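Local coordinates for protein nucleoporin NUP82 (Chaetomium thermophilum, PDB 5CWW) that probably serves as a structural component of the nuclear pore complex and as a docking site for passing nuclear transport factors, this chain being its N-terminal beta-propeller region, at residues B[125-129]-B[139-143]; B[163-168]-B[200-204]. All coordinates share one frame; numbering follows the deposited sequence.

Contact 1 (B[125-129]-B[139-143]); sequences NQDFL and ICILP
Phe128 faces Ile141 as an antiparallel non-hydrogen-bonded pair, their CA atoms 5.1 Å apart, and Leu129 faces Cys140 as the hydrogen-bonded pair that follows. Leu129 uses both its backbone groups there: its N donates to Cys140 O at 3.0 Å, and its O takes a nearly straight bond (174°) from Cys140 N at 2.8 Å. Past the strands, Leu142 N still reaches Asp127 O at 3.0 Å. A water that donates to both Asp127 O and Leu142 O links the two carbonyls just beyond the last strand pair.

On the face carrying Phe128 and Ile141 the two side chains run side by side in the same direction. Ile141 lays its CD1 over one face of the phenyl ring, a CH-pi contact 4.0 Å from the Phe128 ring centroid, and His188 stacks on the ring as well. Turned to the opposite face, Leu129 crosses Leu142, whose CD2 lies 3.6 Å from Leu129 CB. Leu142 has CG anti to its carbonyl carbon (chi1 -64°), and from there its other methyl, CD1, comes 3.6 Å from Gln126 O. The Asp127 carboxylate is hydrogen-bonded outside the two segments, OD2 to His188 NE2 and OD1 to Ser123 OG. This is the open end of a beta hairpin, 128-132 with 137-141, the two middle strands of a four-stranded antiparallel sheet such as forms one blade of a beta-propeller.

Contact 2 (B[163-168]-B[200-204]); sequences LGPTTH and RVWEL
Trp202 reaches from its strand into the loop 163-168, and Leu163 lies across one face of its indole. With CG anti to the backbone N (chi1 -167°), Leu163 carries its forked end over the ring system. Leu163 CD2 sits 3.9 Å from the centroid of the Trp202 five-membered ring and only 4° off its normal, a CH-pi contact, while Leu163 CD1 lies 3.8 Å from Trp202 CE3 on the six-membered part. The same CD1 also meets Leu204 CD2, so the apolar patch extends past the indole.

At the far end of the indole, Gly164 passes with its CA 3.6 Å from Trp202 CH2, a close approach made possible by the lack of a side chain, and its backbone takes a positive phi. Its carbonyl accepts from both Thr167 N and His168 N, folding the loop back on itself. Thr167, in turn, puts its CG2 methyl over one face of the Arg200 guanidinium, although the model is too tight there for the spacing to be trusted.

His168 meets the indole rim to rim, its NE2 3.6 Å from Trp202 CZ2 and the planes at 45°. Thr192 OG1 is hydrogen-bonded to both His168 NE2 and Trp202 NE1, joining the two rings through one hydroxyl. An alanine at Trp202 is likely to strip Leu163 of the surface it rests on, open a gap beside Gly164 and deprive Thr192 of one of its partners.

The His-Thr-Trp chain resembles part of the structural tetrad of WD40 blades: buried nitrogens are satisfied by a shared hydroxyl. Arg200 NE, 4.1 Å from His168 NE2, would probably disfavour a protonated imidazole.

In the fold
Going from the N terminus, the chain closes contact 1 first, a short hairpin loop between strands 128-132 and 137-141. It then adds strand 160-162 to the same sheet and leaves through the loop that holds 163-168. Strands 175-180 and 189-194 of the next sheet follow before 198-203 closes contact 2 back onto that loop. The two contacts are therefore in series, neither nested nor crossed. Contact 1 works within one sheet; contact 2 ties the exit from that sheet to its successor. Their centres lie about 16 Å apart, but Leu204 bridges them: its CD1 is 4.0 Å from Ile139 CG1, and it also packs against Phe128. Consecutive propeller blades are thus joined side to side.

Contact 1 (B[125-129]-B[139-143])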
loop_
_atom_site.group_PDB
_atom_site.type_symbol
_atom_site.label_atom_id
_atom_site.label_comp_id
_atom_site.label_asym_id
_atom_site.label_seq_id
_atom_site.Cartn_x
_atom_site.Cartn_y
_atom_site.Cartn_z
ATOM N N ASN B 125 17.167 -7.835 -6.750
ATOM C CA ASN B 125 18.504 -8.198 -7.209
ATOM C C ASN B 125 19.357 -6.970 -7.524
ATOM O O ASN B 125 20.481 -7.093 -8.008
ATOM C CB ASN B 125 18.406 -9.106 -8.433
ATOM C CG ASN B 125 17.722 -10.422 -8.121
ATOM O OD1 ASN B 125 17.858 -10.960 -7.021
ATOM N ND2 ASN B 125 16.971 -10.945 -9.084
ATOM N N GLN B 126 18.803 -5.790 -7.251
ATOM C CA GLN B 126 19.558 -4.540 -7.284
ATOM C C GLN B 126 20.106 -4.211 -8.672
ATOM O O GLN B 126 21.182 -3.627 -8.797
ATOM C CB GLN B 126 20.708 -4.601 -6.271
ATOM C CG GLN B 126 20.253 -4.915 -4.852
ATOM C CD GLN B 126 21.401 -5.003 -3.868
ATOM O OE1 GLN B 126 22.502 -5.439 -4.210
ATOM N NE2 GLN B 126 21.150 -4.587 -2.631
ATOM N N ASP B 127 19.356 -4.582 -9.707
ATOM C CA ASP B 127 19.719 -4.252 -11.082
ATOM C C ASP B 127 18.778 -3.196 -11.666
ATOM O O ASP B 127 19.162 -2.451 -12.567
ATOM C CB ASP B 127 19.713 -5.510 -11.956
ATOM C CG ASP B 127 18.459 -6.345 -11.776
ATOM O OD1 ASP B 127 17.689 -6.080 -10.826
ATOM O OD2 ASP B 127 18.248 -7.274 -12.581
ATOM N N PHE B 128 17.552 -3.134 -11.146
ATOM C CA PHE B 128 16.580 -2.116 -11.550
ATOM C C PHE B 128 16.303 -1.138 -10.411
ATOM O O PHE B 128 16.295 -1.519 -9.239
ATOM C CB PHE B 128 15.254 -2.752 -11.990
ATOM C CG PHE B 128 15.333 -3.552 -13.266
ATOM C CD1 PHE B 128 16.521 -3.682 -13.968
ATOM C CD2 PHE B 128 14.197 -4.168 -13.769
ATOM C CE1 PHE B 128 16.575 -4.418 -15.136
ATOM C CE2 PHE B 128 14.245 -4.901 -14.936
ATOM C CZ PHE B 128 15.435 -5.026 -15.621
ATOM N N LEU B 129 16.061 0.120 -10.768
ATOM C CA LEU B 129 15.710 1.153 -9.798
ATOM C C LEU B 129 14.449 1.894 -10.237
ATOM O O LEU B 129 14.425 2.525 -11.297
ATOM C CB LEU B 129 16.863 2.141 -9.621
ATOM C CG LEU B 129 16.643 3.268 -8.608
ATOM C CD1 LEU B 129 16.594 2.716 -7.187
ATOM C CD2 LEU B 129 17.725 4.326 -8.736
ATOM N N ILE B 139 11.804 3.472 -14.778
ATOM C CA ILE B 139 12.654 2.365 -14.363
ATOM C C ILE B 139 14.054 2.575 -14.914
ATOM O O ILE B 139 14.255 2.605 -16.130
ATOM C CB ILE B 139 12.114 1.008 -14.849
ATOM C CG1 ILE B 139 10.654 0.823 -14.425
ATOM C CG2 ILE B 139 12.988 -0.134 -14.327
ATOM C CD1 ILE B 139 10.424 0.886 -12.933
ATOM N N CYS B 140 15.020 2.725 -14.014
ATOM C CA CYS B 140 16.408 2.905 -14.407
ATOM C C CYS B 140 17.140 1.573 -14.413
ATOM O O CYS B 140 17.197 0.880 -13.397
ATOM C CB CYS B 140 17.115 3.882 -13.469
ATOM S SG CYS B 140 18.852 4.182 -13.904
ATOM N N ILE B 141 17.687 1.217 -15.569
ATOM C CA ILE B 141 18.566 0.065 -15.677
ATOM C C ILE B 141 19.915 0.475 -15.112
ATOM O O ILE B 141 20.682 1.181 -15.766
ATOM C CB ILE B 141 18.717 -0.416 -17.133
ATOM C CG1 ILE B 141 17.343 -0.556 -17.798
ATOM C CG2 ILE B 141 19.479 -1.733 -17.186
ATOM C CD1 ILE B 141 16.365 -1.428 -17.038
ATOM N N LEU B 142 20.195 0.042 -13.889
ATOM C CA LEU B 142 21.388 0.488 -13.182
ATOM C C LEU B 142 22.654 0.078 -13.930
ATOM O O LEU B 142 22.759 -1.050 -14.407
ATOM C CB LEU B 142 21.397 -0.068 -11.757
ATOM C CG LEU B 142 20.246 0.428 -10.877
ATOM C CD1 LEU B 142 20.282 -0.238 -9.509
ATOM C CD2 LEU B 142 20.289 1.947 -10.725
ATOM N N PRO B 143 23.624 1.002 -14.036
ATOM C CA PRO B 143 24.818 0.724 -14.838
ATOM C C PRO B 143 25.858 -0.106 -14.100
ATOM O O PRO B 143 25.749 -0.310 -12.891
ATOM C CB PRO B 143 25.361 2.122 -15.127
ATOM C CG PRO B 143 25.005 2.894 -13.904
ATOM C CD PRO B 143 23.677 2.347 -13.433
HETATM O O HOH W 1 21.307 -3.074 -14.136
#

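Contact 2 (B[163-168]-B[200-204])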
loop_
_atom_site.group_PDB
_atom_site.type_symbol
_atom_site.label_atom_id
_atom_site.label_comp_id
_atom_site.label_asym_id
_atom_site.label_seq_id
_atom_site.Cartn_x
_atom_site.Cartn_y
_atom_site.Cartn_z
ATOM N N LEU B 163 7.385 3.967 -17.307
ATOM C CA LEU B 163 6.429 2.960 -16.860
ATOM C C LEU B 163 5.010 3.506 -16.968
ATOM O O LEU B 163 4.662 4.489 -16.312
ATOM C CB LEU B 163 6.725 2.532 -15.422
ATOM C CG LEU B 163 5.992 1.278 -14.939
ATOM C CD1 LEU B 163 6.586 0.028 -15.572
ATOM C CD2 LEU B 163 6.022 1.179 -13.420
ATOM N N GLY B 164 4.200 2.870 -17.809
ATOM C CA GLY B 164 2.833 3.301 -18.036
ATOM C C GLY B 164 2.739 4.747 -18.487
ATOM O O GLY B 164 2.259 5.596 -17.738
ATOM N N PRO B 165 3.201 5.035 -19.715
ATOM C CA PRO B 165 3.170 6.390 -20.282
ATOM C C PRO B 165 1.784 7.040 -20.281
ATOM O O PRO B 165 1.692 8.260 -20.165
ATOM C CB PRO B 165 3.656 6.179 -21.722
ATOM C CG PRO B 165 4.451 4.933 -21.680
ATOM C CD PRO B 165 3.816 4.066 -20.639
ATOM N N THR B 166 0.734 6.237 -20.430
ATOM C CA THR B 166 -0.635 6.754 -20.457
ATOM C C THR B 166 -1.366 6.466 -19.146
ATOM O O THR B 166 -2.540 6.806 -18.997
ATOM C CB THR B 166 -1.444 6.154 -21.629
ATOM O OG1 THR B 166 -1.698 4.765 -21.385
ATOM C CG2 THR B 166 -0.689 6.311 -22.942
ATOM N N THR B 167 -0.660 5.844 -18.204
ATOM C CA THR B 167 -1.245 5.419 -16.936
ATOM C C THR B 167 -0.759 6.298 -15.785
ATOM O O THR B 167 -1.549 6.983 -15.135
ATOM C CB THR B 167 -0.901 3.947 -16.637
ATOM O OG1 THR B 167 -1.287 3.131 -17.750
ATOM C CG2 THR B 167 -1.617 3.467 -15.386
ATOM N N HIS B 168 0.544 6.266 -15.532
ATOM C CA HIS B 168 1.134 7.078 -14.476
ATOM C C HIS B 168 1.531 8.440 -15.039
ATOM O O HIS B 168 2.673 8.654 -15.451
ATOM C CB HIS B 168 2.331 6.360 -13.855
ATOM C CG HIS B 168 1.954 5.138 -13.076
ATOM N ND1 HIS B 168 1.042 5.169 -12.042
ATOM C CD2 HIS B 168 2.363 3.851 -13.177
ATOM C CE1 HIS B 168 0.906 3.954 -11.540
ATOM N NE2 HIS B 168 1.697 3.137 -12.211
ATOM N N ARG B 200 -1.566 -2.124 -9.707
ATOM C CA ARG B 200 -1.078 -2.557 -11.010
ATOM C C ARG B 200 0.212 -3.355 -10.894
ATOM O O ARG B 200 1.196 -2.891 -10.317
ATOM C CB ARG B 200 -0.873 -1.348 -11.925
ATOM C CG ARG B 200 -2.156 -0.873 -12.592
ATOM C CD ARG B 200 -1.907 0.329 -13.481
ATOM N NE ARG B 200 -2.043 1.582 -12.742
ATOM C CZ ARG B 200 -3.088 2.402 -12.807
ATOM N NH1 ARG B 200 -4.119 2.134 -13.594
ATOM N NH2 ARG B 200 -3.094 3.510 -12.081
ATOM N N VAL B 201 0.178 -4.568 -11.436
ATOM C CA VAL B 201 1.339 -5.445 -11.477
ATOM C C VAL B 201 2.027 -5.345 -12.842
ATOM O O VAL B 201 1.414 -5.627 -13.875
ATOM C CB VAL B 201 0.943 -6.909 -11.207
ATOM C CG1 VAL B 201 2.180 -7.807 -11.202
ATOM C CG2 VAL B 201 0.182 -7.027 -9.883
ATOM N N TRP B 202 3.294 -4.941 -12.838
ATOM C CA TRP B 202 4.096 -4.851 -14.058
ATOM C C TRP B 202 5.186 -5.909 -14.030
ATOM O O TRP B 202 5.931 -6.003 -13.055
ATOM C CB TRP B 202 4.731 -3.466 -14.199
ATOM C CG TRP B 202 3.821 -2.324 -13.870
ATOM C CD1 TRP B 202 3.463 -1.894 -12.623
ATOM C CD2 TRP B 202 3.170 -1.447 -14.798
ATOM N NE1 TRP B 202 2.624 -0.811 -12.719
ATOM C CE2 TRP B 202 2.428 -0.516 -14.044
ATOM C CE3 TRP B 202 3.140 -1.361 -16.194
ATOM C CZ2 TRP B 202 1.665 0.486 -14.638
ATOM C CZ3 TRP B 202 2.380 -0.365 -16.781
ATOM C CH2 TRP B 202 1.654 0.545 -16.005
ATOM N N GLU B 203 5.282 -6.698 -15.097
ATOM C CA GLU B 203 6.309 -7.732 -15.199
ATOM C C GLU B 203 7.304 -7.369 -16.293
ATOM O O GLU B 203 7.066 -7.607 -17.477
ATOM C CB GLU B 203 5.663 -9.090 -15.468
ATOM C CG GLU B 203 4.756 -9.542 -14.326
ATOM C CD GLU B 203 4.069 -10.863 -14.599
ATOM O OE1 GLU B 203 4.768 -11.852 -14.901
ATOM O OE2 GLU B 203 2.823 -10.906 -14.516
ATOM N N LEU B 204 8.430 -6.801 -15.875
ATOM C CA LEU B 204 9.338 -6.111 -16.784
ATOM C C LEU B 204 10.313 -7.028 -17.511
ATOM O O LEU B 204 10.856 -7.972 -16.937
ATOM C CB LEU B 204 10.126 -5.048 -16.015
ATOM C CG LEU B 204 9.282 -4.114 -15.146
ATOM C CD1 LEU B 204 10.175 -3.142 -14.395
ATOM C CD2 LEU B 204 8.259 -3.366 -15.991
#